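Local coordinates for ATP phosphoribosyltransferase (Methanobacterium thermoautotrophicum, PDB 2VD3), which catalyses the first step of histidine biosynthesis, probably condensing ATP with 5-phosphoribose 1-diphosphate under feedback control by histidine, at residues E84-L89 against E202-I207; A94-A99 against T120-I125; N128-R131 against D136-V139; E147-P150 against V154-L157. All coordinates share one frame; numbering follows the deposited sequence.

Contact 1 (E84-L89 against E202-I207)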
loop_
_atom_site.group_PDB
_atom_site.type_symbol
_atom_site.label_atom_id
_atom_site.label_comp_id
_atom_site.label_asym_id
_atom_site.label_seq_id
_atom_site.Cartn_x
_atom_site.Cartn_y
_atom_site.Cartn_z
ATOM N N GLU A 84 16.764 27.503 -17.822
ATOM C CA GLU A 84 16.695 28.817 -17.166
ATOM C C GLU A 84 15.965 28.702 -15.820
ATOM O O GLU A 84 14.846 28.218 -15.785
ATOM C CB GLU A 84 15.946 29.829 -18.047
ATOM C CG GLU A 84 16.418 29.923 -19.500
ATOM C CD GLU A 84 17.896 30.261 -19.619
ATOM O OE1 GLU A 84 18.546 29.710 -20.516
ATOM O OE2 GLU A 84 18.418 31.052 -18.808
ATOM N N ILE A 85 16.594 29.141 -14.728
ATOM C CA ILE A 85 15.921 29.211 -13.420
ATOM C C ILE A 85 15.132 30.517 -13.346
ATOM O O ILE A 85 15.710 31.591 -13.452
ATOM C CB ILE A 85 16.918 29.108 -12.215
ATOM C CG1 ILE A 85 17.624 27.748 -12.196
ATOM C CG2 ILE A 85 16.197 29.339 -10.878
ATOM C CD1 ILE A 85 18.820 27.685 -11.244
ATOM N N LEU A 86 13.816 30.413 -13.160
ATOM C CA LEU A 86 12.928 31.582 -13.120
ATOM C C LEU A 86 12.678 32.158 -11.725
ATOM O O LEU A 86 12.691 33.379 -11.551
ATOM C CB LEU A 86 11.589 31.267 -13.798
ATOM C CG LEU A 86 11.611 31.029 -15.324
ATOM C CD1 LEU A 86 10.193 30.956 -15.863
ATOM C CD2 LEU A 86 12.426 32.114 -16.057
ATOM N N GLU A 87 12.436 31.282 -10.747
ATOM C CA GLU A 87 12.104 31.684 -9.378
ATOM C C GLU A 87 12.570 30.644 -8.390
ATOM O O GLU A 87 12.552 29.448 -8.686
ATOM C CB GLU A 87 10.586 31.823 -9.184
ATOM C CG GLU A 87 9.879 32.845 -10.049
ATOM C CD GLU A 87 10.347 34.261 -9.793
ATOM O OE1 GLU A 87 10.382 35.041 -10.755
ATOM O OE2 GLU A 87 10.671 34.599 -8.639
ATOM N N ASP A 88 12.979 31.090 -7.210
ATOM C CA ASP A 88 13.123 30.177 -6.095
ATOM C C ASP A 88 11.757 30.078 -5.434
ATOM O O ASP A 88 11.081 31.091 -5.250
ATOM C CB ASP A 88 14.181 30.650 -5.108
ATOM C CG ASP A 88 14.286 29.738 -3.902
ATOM O OD1 ASP A 88 13.384 29.796 -3.045
ATOM O OD2 ASP A 88 15.257 28.955 -3.810
ATOM N N LEU A 89 11.349 28.858 -5.084
ATOM C CA LEU A 89 9.985 28.624 -4.594
ATOM C C LEU A 89 9.838 28.525 -3.076
ATOM O O LEU A 89 8.733 28.323 -2.568
ATOM C CB LEU A 89 9.358 27.421 -5.304
ATOM C CG LEU A 89 9.274 27.594 -6.820
ATOM C CD1 LEU A 89 8.816 26.314 -7.492
ATOM C CD2 LEU A 89 8.388 28.773 -7.204
ATOM N N GLU A 202 2.847 35.300 -17.142
ATOM C CA GLU A 202 1.549 35.278 -16.483
ATOM C C GLU A 202 1.541 34.261 -15.327
ATOM O O GLU A 202 1.145 34.588 -14.206
ATOM C CB GLU A 202 0.426 34.997 -17.484
ATOM C CG GLU A 202 -0.961 35.044 -16.862
ATOM C CD GLU A 202 -2.071 34.739 -17.842
ATOM O OE1 GLU A 202 -1.867 34.927 -19.064
ATOM O OE2 GLU A 202 -3.161 34.322 -17.386
ATOM N N LEU A 203 1.991 33.041 -15.607
ATOM C CA LEU A 203 2.133 32.022 -14.580
ATOM C C LEU A 203 3.183 32.435 -13.541
ATOM O O LEU A 203 2.989 32.228 -12.333
ATOM C CB LEU A 203 2.469 30.655 -15.204
ATOM C CG LEU A 203 2.612 29.446 -14.266
ATOM C CD1 LEU A 203 1.362 29.211 -13.400
ATOM C CD2 LEU A 203 2.936 28.196 -15.054
ATOM N N ARG A 204 4.274 33.037 -14.016
ATOM C CA ARG A 204 5.346 33.503 -13.141
ATOM C C ARG A 204 4.858 34.572 -12.165
ATOM O O ARG A 204 5.206 34.533 -10.989
ATOM C CB ARG A 204 6.508 34.036 -13.973
ATOM C CG ARG A 204 7.820 34.182 -13.244
ATOM C CD ARG A 204 8.849 34.735 -14.210
ATOM N NE ARG A 204 10.155 34.956 -13.601
ATOM C CZ ARG A 204 11.210 35.449 -14.251
ATOM N NH1 ARG A 204 12.366 35.610 -13.616
ATOM N NH2 ARG A 204 11.116 35.785 -15.536
ATOM N N THR A 205 4.053 35.524 -12.646
ATOM C CA THR A 205 3.466 36.532 -11.761
ATOM C C THR A 205 2.561 35.874 -10.714
ATOM O O THR A 205 2.605 36.235 -9.543
ATOM C CB THR A 205 2.679 37.622 -12.540
ATOM O OG1 THR A 205 3.468 38.101 -13.637
ATOM C CG2 THR A 205 2.330 38.801 -11.634
ATOM N N GLY A 206 1.762 34.894 -11.143
ATOM C CA GLY A 206 0.826 34.194 -10.256
ATOM C C GLY A 206 1.561 33.485 -9.141
ATOM O O GLY A 206 1.259 33.678 -7.959
ATOM N N ILE A 207 2.541 32.674 -9.531
ATOM C CA ILE A 207 3.430 31.965 -8.609
ATOM C C ILE A 207 4.269 32.921 -7.743
ATOM O O ILE A 207 4.330 32.764 -6.512
ATOM C CB ILE A 207 4.333 30.959 -9.379
ATOM C CG1 ILE A 207 3.564 29.657 -9.637
ATOM C CG2 ILE A 207 5.646 30.700 -8.636
ATOM C CD1 ILE A 207 4.205 28.725 -10.640
#

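Contact 2 (A94-A99 against T120-I125)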
loop_
_atom_site.group_PDB
_atom_site.type_symbol
_atom_site.label_atom_id
_atom_site.label_comp_id
_atom_site.label_asym_id
_atom_site.label_seq_id
_atom_site.Cartn_x
_atom_site.Cartn_y
_atom_site.Cartn_z
ATOM N N ALA A 94 17.033 21.924 1.754
ATOM C CA ALA A 94 17.806 20.795 2.235
ATOM C C ALA A 94 19.248 21.015 1.868
ATOM O O ALA A 94 19.547 21.661 0.864
ATOM C CB ALA A 94 17.298 19.499 1.625
ATOM N N SER A 95 20.134 20.505 2.712
ATOM C CA SER A 95 21.566 20.624 2.498
ATOM C C SER A 95 22.145 19.280 2.106
ATOM O O SER A 95 21.915 18.278 2.785
ATOM C CB SER A 95 22.257 21.123 3.772
ATOM O OG SER A 95 21.823 22.429 4.117
ATOM N N LEU A 96 22.887 19.246 1.004
ATOM C CA LEU A 96 23.709 18.074 0.726
ATOM C C LEU A 96 25.012 18.252 1.480
ATOM O O LEU A 96 25.847 19.062 1.092
ATOM C CB LEU A 96 23.976 17.897 -0.771
ATOM C CG LEU A 96 24.751 16.613 -1.084
ATOM C CD1 LEU A 96 23.871 15.376 -0.863
ATOM C CD2 LEU A 96 25.320 16.640 -2.479
ATOM N N VAL A 97 25.165 17.510 2.571
ATOM C CA VAL A 97 26.350 17.623 3.427
ATOM C C VAL A 97 27.314 16.461 3.230
ATOM O O VAL A 97 26.918 15.388 2.764
ATOM C CB VAL A 97 25.993 17.753 4.948
ATOM C CG1 VAL A 97 25.211 19.026 5.214
ATOM C CG2 VAL A 97 25.258 16.512 5.471
ATOM N N LEU A 98 28.581 16.688 3.572
ATOM C CA LEU A 98 29.564 15.617 3.656
ATOM C C LEU A 98 29.686 15.241 5.120
ATOM O O LEU A 98 29.925 16.102 5.963
ATOM C CB LEU A 98 30.918 16.069 3.107
ATOM C CG LEU A 98 32.016 15.018 2.910
ATOM C CD1 LEU A 98 31.658 14.008 1.825
ATOM C CD2 LEU A 98 33.326 15.701 2.571
ATOM N N ALA A 99 29.508 13.957 5.419
ATOM C CA ALA A 99 29.477 13.481 6.802
ATOM C C ALA A 99 30.417 12.305 7.032
ATOM O O ALA A 99 30.684 11.523 6.115
ATOM C CB ALA A 99 28.054 13.120 7.208
ATOM N N THR A 120 27.519 8.221 -2.090
ATOM C CA THR A 120 26.660 9.334 -2.421
ATOM C C THR A 120 25.495 8.895 -3.299
ATOM O O THR A 120 25.523 7.827 -3.906
ATOM C CB THR A 120 27.458 10.456 -3.128
ATOM O OG1 THR A 120 26.650 11.638 -3.237
ATOM C CG2 THR A 120 27.911 10.014 -4.518
ATOM N N GLU A 121 24.456 9.718 -3.338
ATOM C CA GLU A 121 23.427 9.562 -4.352
ATOM C C GLU A 121 23.650 10.612 -5.426
ATOM O O GLU A 121 22.974 10.603 -6.451
ATOM C CB GLU A 121 22.034 9.666 -3.746
ATOM C CG GLU A 121 21.747 8.572 -2.740
ATOM C CD GLU A 121 20.311 8.568 -2.290
ATOM O OE1 GLU A 121 20.084 8.693 -1.072
ATOM O OE2 GLU A 121 19.412 8.452 -3.150
ATOM N N PHE A 122 24.632 11.487 -5.189
ATOM C CA PHE A 122 24.921 12.619 -6.076
ATOM C C PHE A 122 26.382 12.637 -6.532
ATOM O O PHE A 122 27.131 13.541 -6.161
ATOM C CB PHE A 122 24.553 13.943 -5.388
ATOM C CG PHE A 122 23.098 14.053 -5.042
ATOM C CD1 PHE A 122 22.615 13.549 -3.833
ATOM C CD2 PHE A 122 22.207 14.643 -5.930
ATOM C CE1 PHE A 122 21.268 13.627 -3.519
ATOM C CE2 PHE A 122 20.859 14.738 -5.626
ATOM C CZ PHE A 122 20.384 14.223 -4.418
ATOM N N PRO A 123 26.780 11.652 -7.365
ATOM C CA PRO A 123 28.174 11.548 -7.796
ATOM C C PRO A 123 28.659 12.760 -8.585
ATOM O O PRO A 123 29.815 13.144 -8.446
ATOM C CB PRO A 123 28.182 10.288 -8.669
ATOM C CG PRO A 123 26.764 10.117 -9.100
ATOM C CD PRO A 123 25.945 10.585 -7.956
ATOM N N GLY A 124 27.785 13.365 -9.385
ATOM C CA GLY A 124 28.151 14.552 -10.161
ATOM C C GLY A 124 28.571 15.718 -9.287
ATOM O O GLY A 124 29.682 16.237 -9.407
ATOM N N ILE A 125 27.670 16.124 -8.401
ATOM C CA ILE A 125 27.943 17.178 -7.428
ATOM C C ILE A 125 29.146 16.804 -6.565
ATOM O O ILE A 125 29.988 17.652 -6.282
ATOM C CB ILE A 125 26.695 17.462 -6.539
ATOM C CG1 ILE A 125 25.582 18.110 -7.375
ATOM C CG2 ILE A 125 27.054 18.319 -5.316
ATOM C CD1 ILE A 125 24.172 18.025 -6.758
#

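Contact 3 (N128-R131 against D136-V139)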
loop_
_atom_site.group_PDB
_atom_site.type_symbol
_atom_site.label_atom_id
_atom_site.label_comp_id
_atom_site.label_asym_id
_atom_site.label_seq_id
_atom_site.Cartn_x
_atom_site.Cartn_y
_atom_site.Cartn_z
ATOM N N ASN A 128 32.475 16.871 -8.474
ATOM C CA ASN A 128 32.716 18.295 -8.691
ATOM C C ASN A 128 33.208 19.045 -7.452
ATOM O O ASN A 128 34.095 19.891 -7.555
ATOM C CB ASN A 128 31.453 18.962 -9.231
ATOM C CG ASN A 128 31.749 20.234 -9.981
ATOM O OD1 ASN A 128 32.292 20.203 -11.086
ATOM N ND2 ASN A 128 31.390 21.365 -9.392
ATOM N N TYR A 129 32.619 18.736 -6.295
ATOM C CA TYR A 129 33.048 19.284 -5.002
ATOM C C TYR A 129 34.482 18.867 -4.687
ATOM O O TYR A 129 35.291 19.685 -4.233
ATOM C CB TYR A 129 32.103 18.811 -3.892
ATOM C CG TYR A 129 32.636 18.934 -2.473
ATOM C CD1 TYR A 129 32.422 20.091 -1.719
ATOM C CD2 TYR A 129 33.337 17.885 -1.877
ATOM C CE1 TYR A 129 32.905 20.200 -0.411
ATOM C CE2 TYR A 129 33.824 17.986 -0.581
ATOM C CZ TYR A 129 33.608 19.145 0.146
ATOM O OH TYR A 129 34.077 19.237 1.438
ATOM N N LEU A 130 34.781 17.590 -4.927
ATOM C CA LEU A 130 36.111 17.048 -4.721
ATOM C C LEU A 130 37.107 17.682 -5.670
ATOM O O LEU A 130 38.234 17.976 -5.275
ATOM C CB LEU A 130 36.121 15.527 -4.901
ATOM C CG LEU A 130 35.454 14.663 -3.826
ATOM C CD1 LEU A 130 35.711 13.202 -4.135
ATOM C CD2 LEU A 130 35.922 15.010 -2.405
ATOM N N ARG A 131 36.682 17.886 -6.917
ATOM C CA ARG A 131 37.545 18.446 -7.957
ATOM C C ARG A 131 37.846 19.902 -7.660
ATOM O O ARG A 131 38.975 20.349 -7.850
ATOM C CB ARG A 131 36.908 18.310 -9.344
ATOM C CG ARG A 131 37.904 18.107 -10.470
ATOM N N ASP A 136 41.653 14.141 -3.613
ATOM C CA ASP A 136 41.637 12.854 -4.287
ATOM C C ASP A 136 40.921 11.878 -3.367
ATOM O O ASP A 136 41.454 11.475 -2.336
ATOM C CB ASP A 136 43.060 12.379 -4.600
ATOM C CG ASP A 136 43.098 11.045 -5.351
ATOM O OD1 ASP A 136 42.066 10.344 -5.441
ATOM O OD2 ASP A 136 44.189 10.682 -5.846
ATOM N N ALA A 137 39.692 11.537 -3.737
ATOM C CA ALA A 137 38.907 10.550 -3.016
ATOM C C ALA A 137 38.024 9.818 -4.014
ATOM O O ALA A 137 37.677 10.370 -5.065
ATOM C CB ALA A 137 38.073 11.212 -1.923
ATOM N N GLU A 138 37.681 8.573 -3.695
ATOM C CA GLU A 138 36.827 7.773 -4.564
ATOM C C GLU A 138 35.362 7.998 -4.218
ATOM O O GLU A 138 35.003 8.186 -3.048
ATOM C CB GLU A 138 37.172 6.281 -4.479
ATOM C CG GLU A 138 38.670 5.953 -4.442
ATOM C CD GLU A 138 39.466 6.613 -5.562
ATOM O OE1 GLU A 138 39.070 6.484 -6.744
ATOM O OE2 GLU A 138 40.497 7.251 -5.251
ATOM N N VAL A 139 34.526 7.967 -5.249
ATOM C CA VAL A 139 33.104 8.231 -5.111
ATOM C C VAL A 139 32.322 6.993 -5.518
ATOM O O VAL A 139 32.426 6.531 -6.656
ATOM C CB VAL A 139 32.684 9.450 -5.971
ATOM C CG1 VAL A 139 31.183 9.574 -6.055
ATOM C CG2 VAL A 139 33.300 10.728 -5.413
#

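Contact 4 (E147-P150 against V154-L157)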
loop_
_atom_site.group_PDB
_atom_site.type_symbol
_atom_site.label_atom_id
_atom_site.label_comp_id
_atom_site.label_asym_id
_atom_site.label_seq_id
_atom_site.Cartn_x
_atom_site.Cartn_y
_atom_site.Cartn_z
ATOM N N GLU A 147 23.650 6.375 4.626
ATOM C CA GLU A 147 23.899 6.378 6.078
ATOM C C GLU A 147 24.394 5.036 6.619
ATOM O O GLU A 147 24.983 4.977 7.702
ATOM C CB GLU A 147 22.645 6.780 6.870
ATOM C CG GLU A 147 21.684 7.742 6.173
ATOM C CD GLU A 147 20.641 7.020 5.325
ATOM O OE1 GLU A 147 20.273 5.872 5.665
ATOM O OE2 GLU A 147 20.193 7.602 4.316
ATOM N N ILE A 148 24.137 3.968 5.873
ATOM C CA ILE A 148 24.508 2.607 6.284
ATOM C C ILE A 148 25.894 2.207 5.755
ATOM O O ILE A 148 26.527 1.295 6.286
ATOM C CB ILE A 148 23.404 1.584 5.859
ATOM C CG1 ILE A 148 22.067 1.951 6.517
ATOM C CG2 ILE A 148 23.775 0.160 6.244
ATOM C CD1 ILE A 148 20.873 1.239 5.935
ATOM N N ALA A 149 26.368 2.920 4.733
ATOM C CA ALA A 149 27.615 2.578 4.027
ATOM C C ALA A 149 28.895 2.436 4.886
ATOM O O ALA A 149 29.688 1.530 4.630
ATOM C CB ALA A 149 27.850 3.523 2.854
ATOM N N PRO A 150 29.115 3.328 5.879
ATOM C CA PRO A 150 30.239 3.111 6.803
ATOM C C PRO A 150 30.063 1.866 7.667
ATOM O O PRO A 150 31.022 1.131 7.884
ATOM C CB PRO A 150 30.224 4.364 7.686
ATOM C CG PRO A 150 29.428 5.368 6.920
ATOM C CD PRO A 150 28.400 4.575 6.198
ATOM N N VAL A 154 31.477 -0.150 3.077
ATOM C CA VAL A 154 31.524 0.282 1.674
ATOM C C VAL A 154 32.231 1.615 1.536
ATOM O O VAL A 154 32.936 1.843 0.549
ATOM C CB VAL A 154 30.105 0.403 1.049
ATOM C CG1 VAL A 154 30.144 1.178 -0.263
ATOM C CG2 VAL A 154 29.505 -0.968 0.825
ATOM N N ALA A 155 32.044 2.484 2.526
ATOM C CA ALA A 155 32.577 3.846 2.477
ATOM C C ALA A 155 33.128 4.325 3.816
ATOM O O ALA A 155 32.697 3.869 4.875
ATOM C CB ALA A 155 31.500 4.805 1.992
ATOM N N ASP A 156 34.086 5.248 3.749
ATOM C CA ASP A 156 34.565 5.979 4.919
ATOM C C ASP A 156 33.649 7.170 5.192
ATOM O O ASP A 156 33.314 7.452 6.339
ATOM C CB ASP A 156 35.998 6.468 4.700
ATOM C CG ASP A 156 36.940 5.356 4.279
ATOM O OD1 ASP A 156 37.125 4.394 5.058
ATOM O OD2 ASP A 156 37.500 5.448 3.167
ATOM N N LEU A 157 33.248 7.860 4.126
ATOM C CA LEU A 157 32.391 9.042 4.224
ATOM C C LEU A 157 31.133 8.921 3.372
ATOM O O LEU A 157 31.052 8.104 2.450
ATOM C CB LEU A 157 33.151 10.297 3.799
ATOM C CG LEU A 157 34.493 10.610 4.454
ATOM C CD1 LEU A 157 35.295 11.534 3.566
ATOM C CD2 LEU A 157 34.276 11.222 5.816
#

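Contact 1 (E84-L89 against E202-I207)
A classic beta bulge in strand 84-88, with Leu86 and Glu87 both facing Leu186 of strand 173-188, meets Arg204 of helix 197-212. Consecutive residues of a regular strand project to opposite sides; here the bulge turns the CB atoms of both Leu86 and Glu87 toward the helix, so that one arginine serves them together. Arg204 leaves its helix with CG trans to the backbone N (chi1 -163°) and stays extended as far as NE, passing both side chains at about a right angle. Its NE donates to Glu87 OE1 at 2.9 Å within a salt bridge. The anti lone pair of OE1, pointing away from OE2, accepts this N-H, and the carboxylate plane is turned 56° from the guanidinium, so the pairing is not a flat two-pronged fork. A weak bond from Arg204 NH1 to Leu86 O, 3.1 Å long, adds a backbone hold, while Leu86 CD2 sits over the centre of one guanidinium face. Further charges extend the network: Arg204 NH2 pairs with Glu201, and Glu87 OE2 with Arg208. A methionine in place of Arg204 would probably leave Glu87 OE1 and Glu201 without their cationic partner and Leu86 CD2 without a flat group beneath it. Deeper in, Leu89 CD2 touches Ile207 CG2 at 3.6 Å, and Leu22 of helix 16-25 packs on both residues.

Contact 2 (A94-A99 against T120-I125)
Leu96 points its branched end at the loop and first helical turn of 120-125, each methyl meeting a different residue. CD1 comes within 3.7 Å of Phe122 CD1, approaching the ring obliquely, and CD2 lies 3.7 Å from Ile125 CG2. The same CD2 also borders Phe122 CB at 4.0 Å, so the leucine fork touches both the CB and the ring of Phe122. The direction of the fork is set by chi1 of Leu96 (-176°), which puts CG trans to the backbone N and so aims both methyls at segment 120-125; chi2 (71°) then settles which methyl meets which residue. Phe122 and Ile125, three residues apart, both turn their CB atoms toward the strand and form a small apolar patch. An alanine in place of Leu96 is likely to open a gap here, leaving the Phe122 ring and Ile125 CG2 without the methyls that now fill the space before them. The loop carrying the ring is itself fixed: Thr120 OG1 accepts from Phe122 N at 2.8 Å. Glu78 of helix 73-79 accepts from the amides of Gly124 and Ile125, which probably steadies the positive end of the helix dipole. The arrangement packs strand 94-101 of the mixed sheet against the strand-to-helix junction of a beta-alpha-beta unit, where an ST turn at Thr120 precedes Phe122, at the N-cap position of helix 123-132.

Contact 3 (N128-R131 against D136-V139)
Leu130 lays a single methyl, CD1, over the backbone and side chains of segment 136-139. That carbon lies 3.8 Å from Ala137 CB and 3.7 Å from Val139 CG2, so it bridges two residues that stand next but one along the chain. It also rests 3.6 Å from Ala137 O, a van der Waals contact with the backbone carbonyl, and no hydrogen bond joins the two segments. The reach comes from Leu130 itself: with chi1 at -72°, CG is anti to the carbonyl carbon and beside the backbone N, and the side chain is directed outward from the helix toward the strand. Leu130 and Val139 run past one another in opposite directions and touch only through CD1 and CG2. Helix 123-132 here follows strand 117-120 and leads into strand 138-141, a beta-alpha-beta crossover whose two strands are parallel neighbours in the sheet. Glu138 makes backbone hydrogen bonds with Ala116 and Ile118, which hold the incoming strand beside the first one. In that setting the extended chain presents Ala137 and Val139 to the helix, whereas the CB atoms of Asp136 and Glu138 point away from it. Ile118 of the first strand packs against both Leu130 and Ala137, so that helix and both strands of the unit meet around this leucine. Val139 is shared differently between its two methyls: CG2 takes Leu130, while CG1, trans to the backbone N (chi1 169°), packs instead on Thr120 and Pro123 at the strand-to-helix junction. Ile135, in the connecting turn, also packs on Leu130.

Contact 4 (E147-P150 against V154-L157)
Helical backbone torsions at Ala149 and Pro150 and an extended Ala155 (phi -140°, psi 153°) flank the reversal of the chain and leave the carbonyl of Ala149 facing two successive amides. Val154 N donates to Ala149 O at 2.9 Å, its position giving a C=O...N angle of 159°. Ala155 N adds a weak bond to the same oxygen at 3.3 Å, so one backbone acceptor is gripped twice. The first bond, from the amide five residues on to the carbonyl of Ala149, closes a six-residue pi-turn, here within the loop that leads from strand 138-141 to strand 157-162. Beside it the alanine methyls meet, Ala149 CB and Ala155 CB lying 4.0 Å apart, and small side chains let the two backbones come close. Pro150, which has no amide hydrogen to offer, approaches through its alpha carbon instead: CA makes a C-H...O contact with Ala155 O at 3.2 Å. Ala119 of strand 117-120 packs on both alanines from the sheet side. Asp156, whose CB points away from the turn, is tied to the same strand, its OD2 accepting from Val117 N. Phe60 of a neighbouring subunit packs on Val154, and Leu38 of that subunit on Ile148.

Contacts 2, 3 and 4 gather in one part of the chain, their centres 11 to 15 Å apart, whereas contact 1 lies 26 Å or more from each of them. Contacts 2 and 3 hold opposite ends of helix 123-132, across their own segments by apolar packing, without hydrogen bonds, and they meet where Thr120 CG2 touches Val139 CG1. Contact 2 is buried; contact 3 is only partly so. Contact 4, also buried, relies mainly on backbone bonds within a loop, and reaches contact 2 through Leu157 and Ala99. Contact 1, partly buried, combines a salt bridge with apolar packing. Contacts 1, 2 and 3 all reach the same mixed sheet.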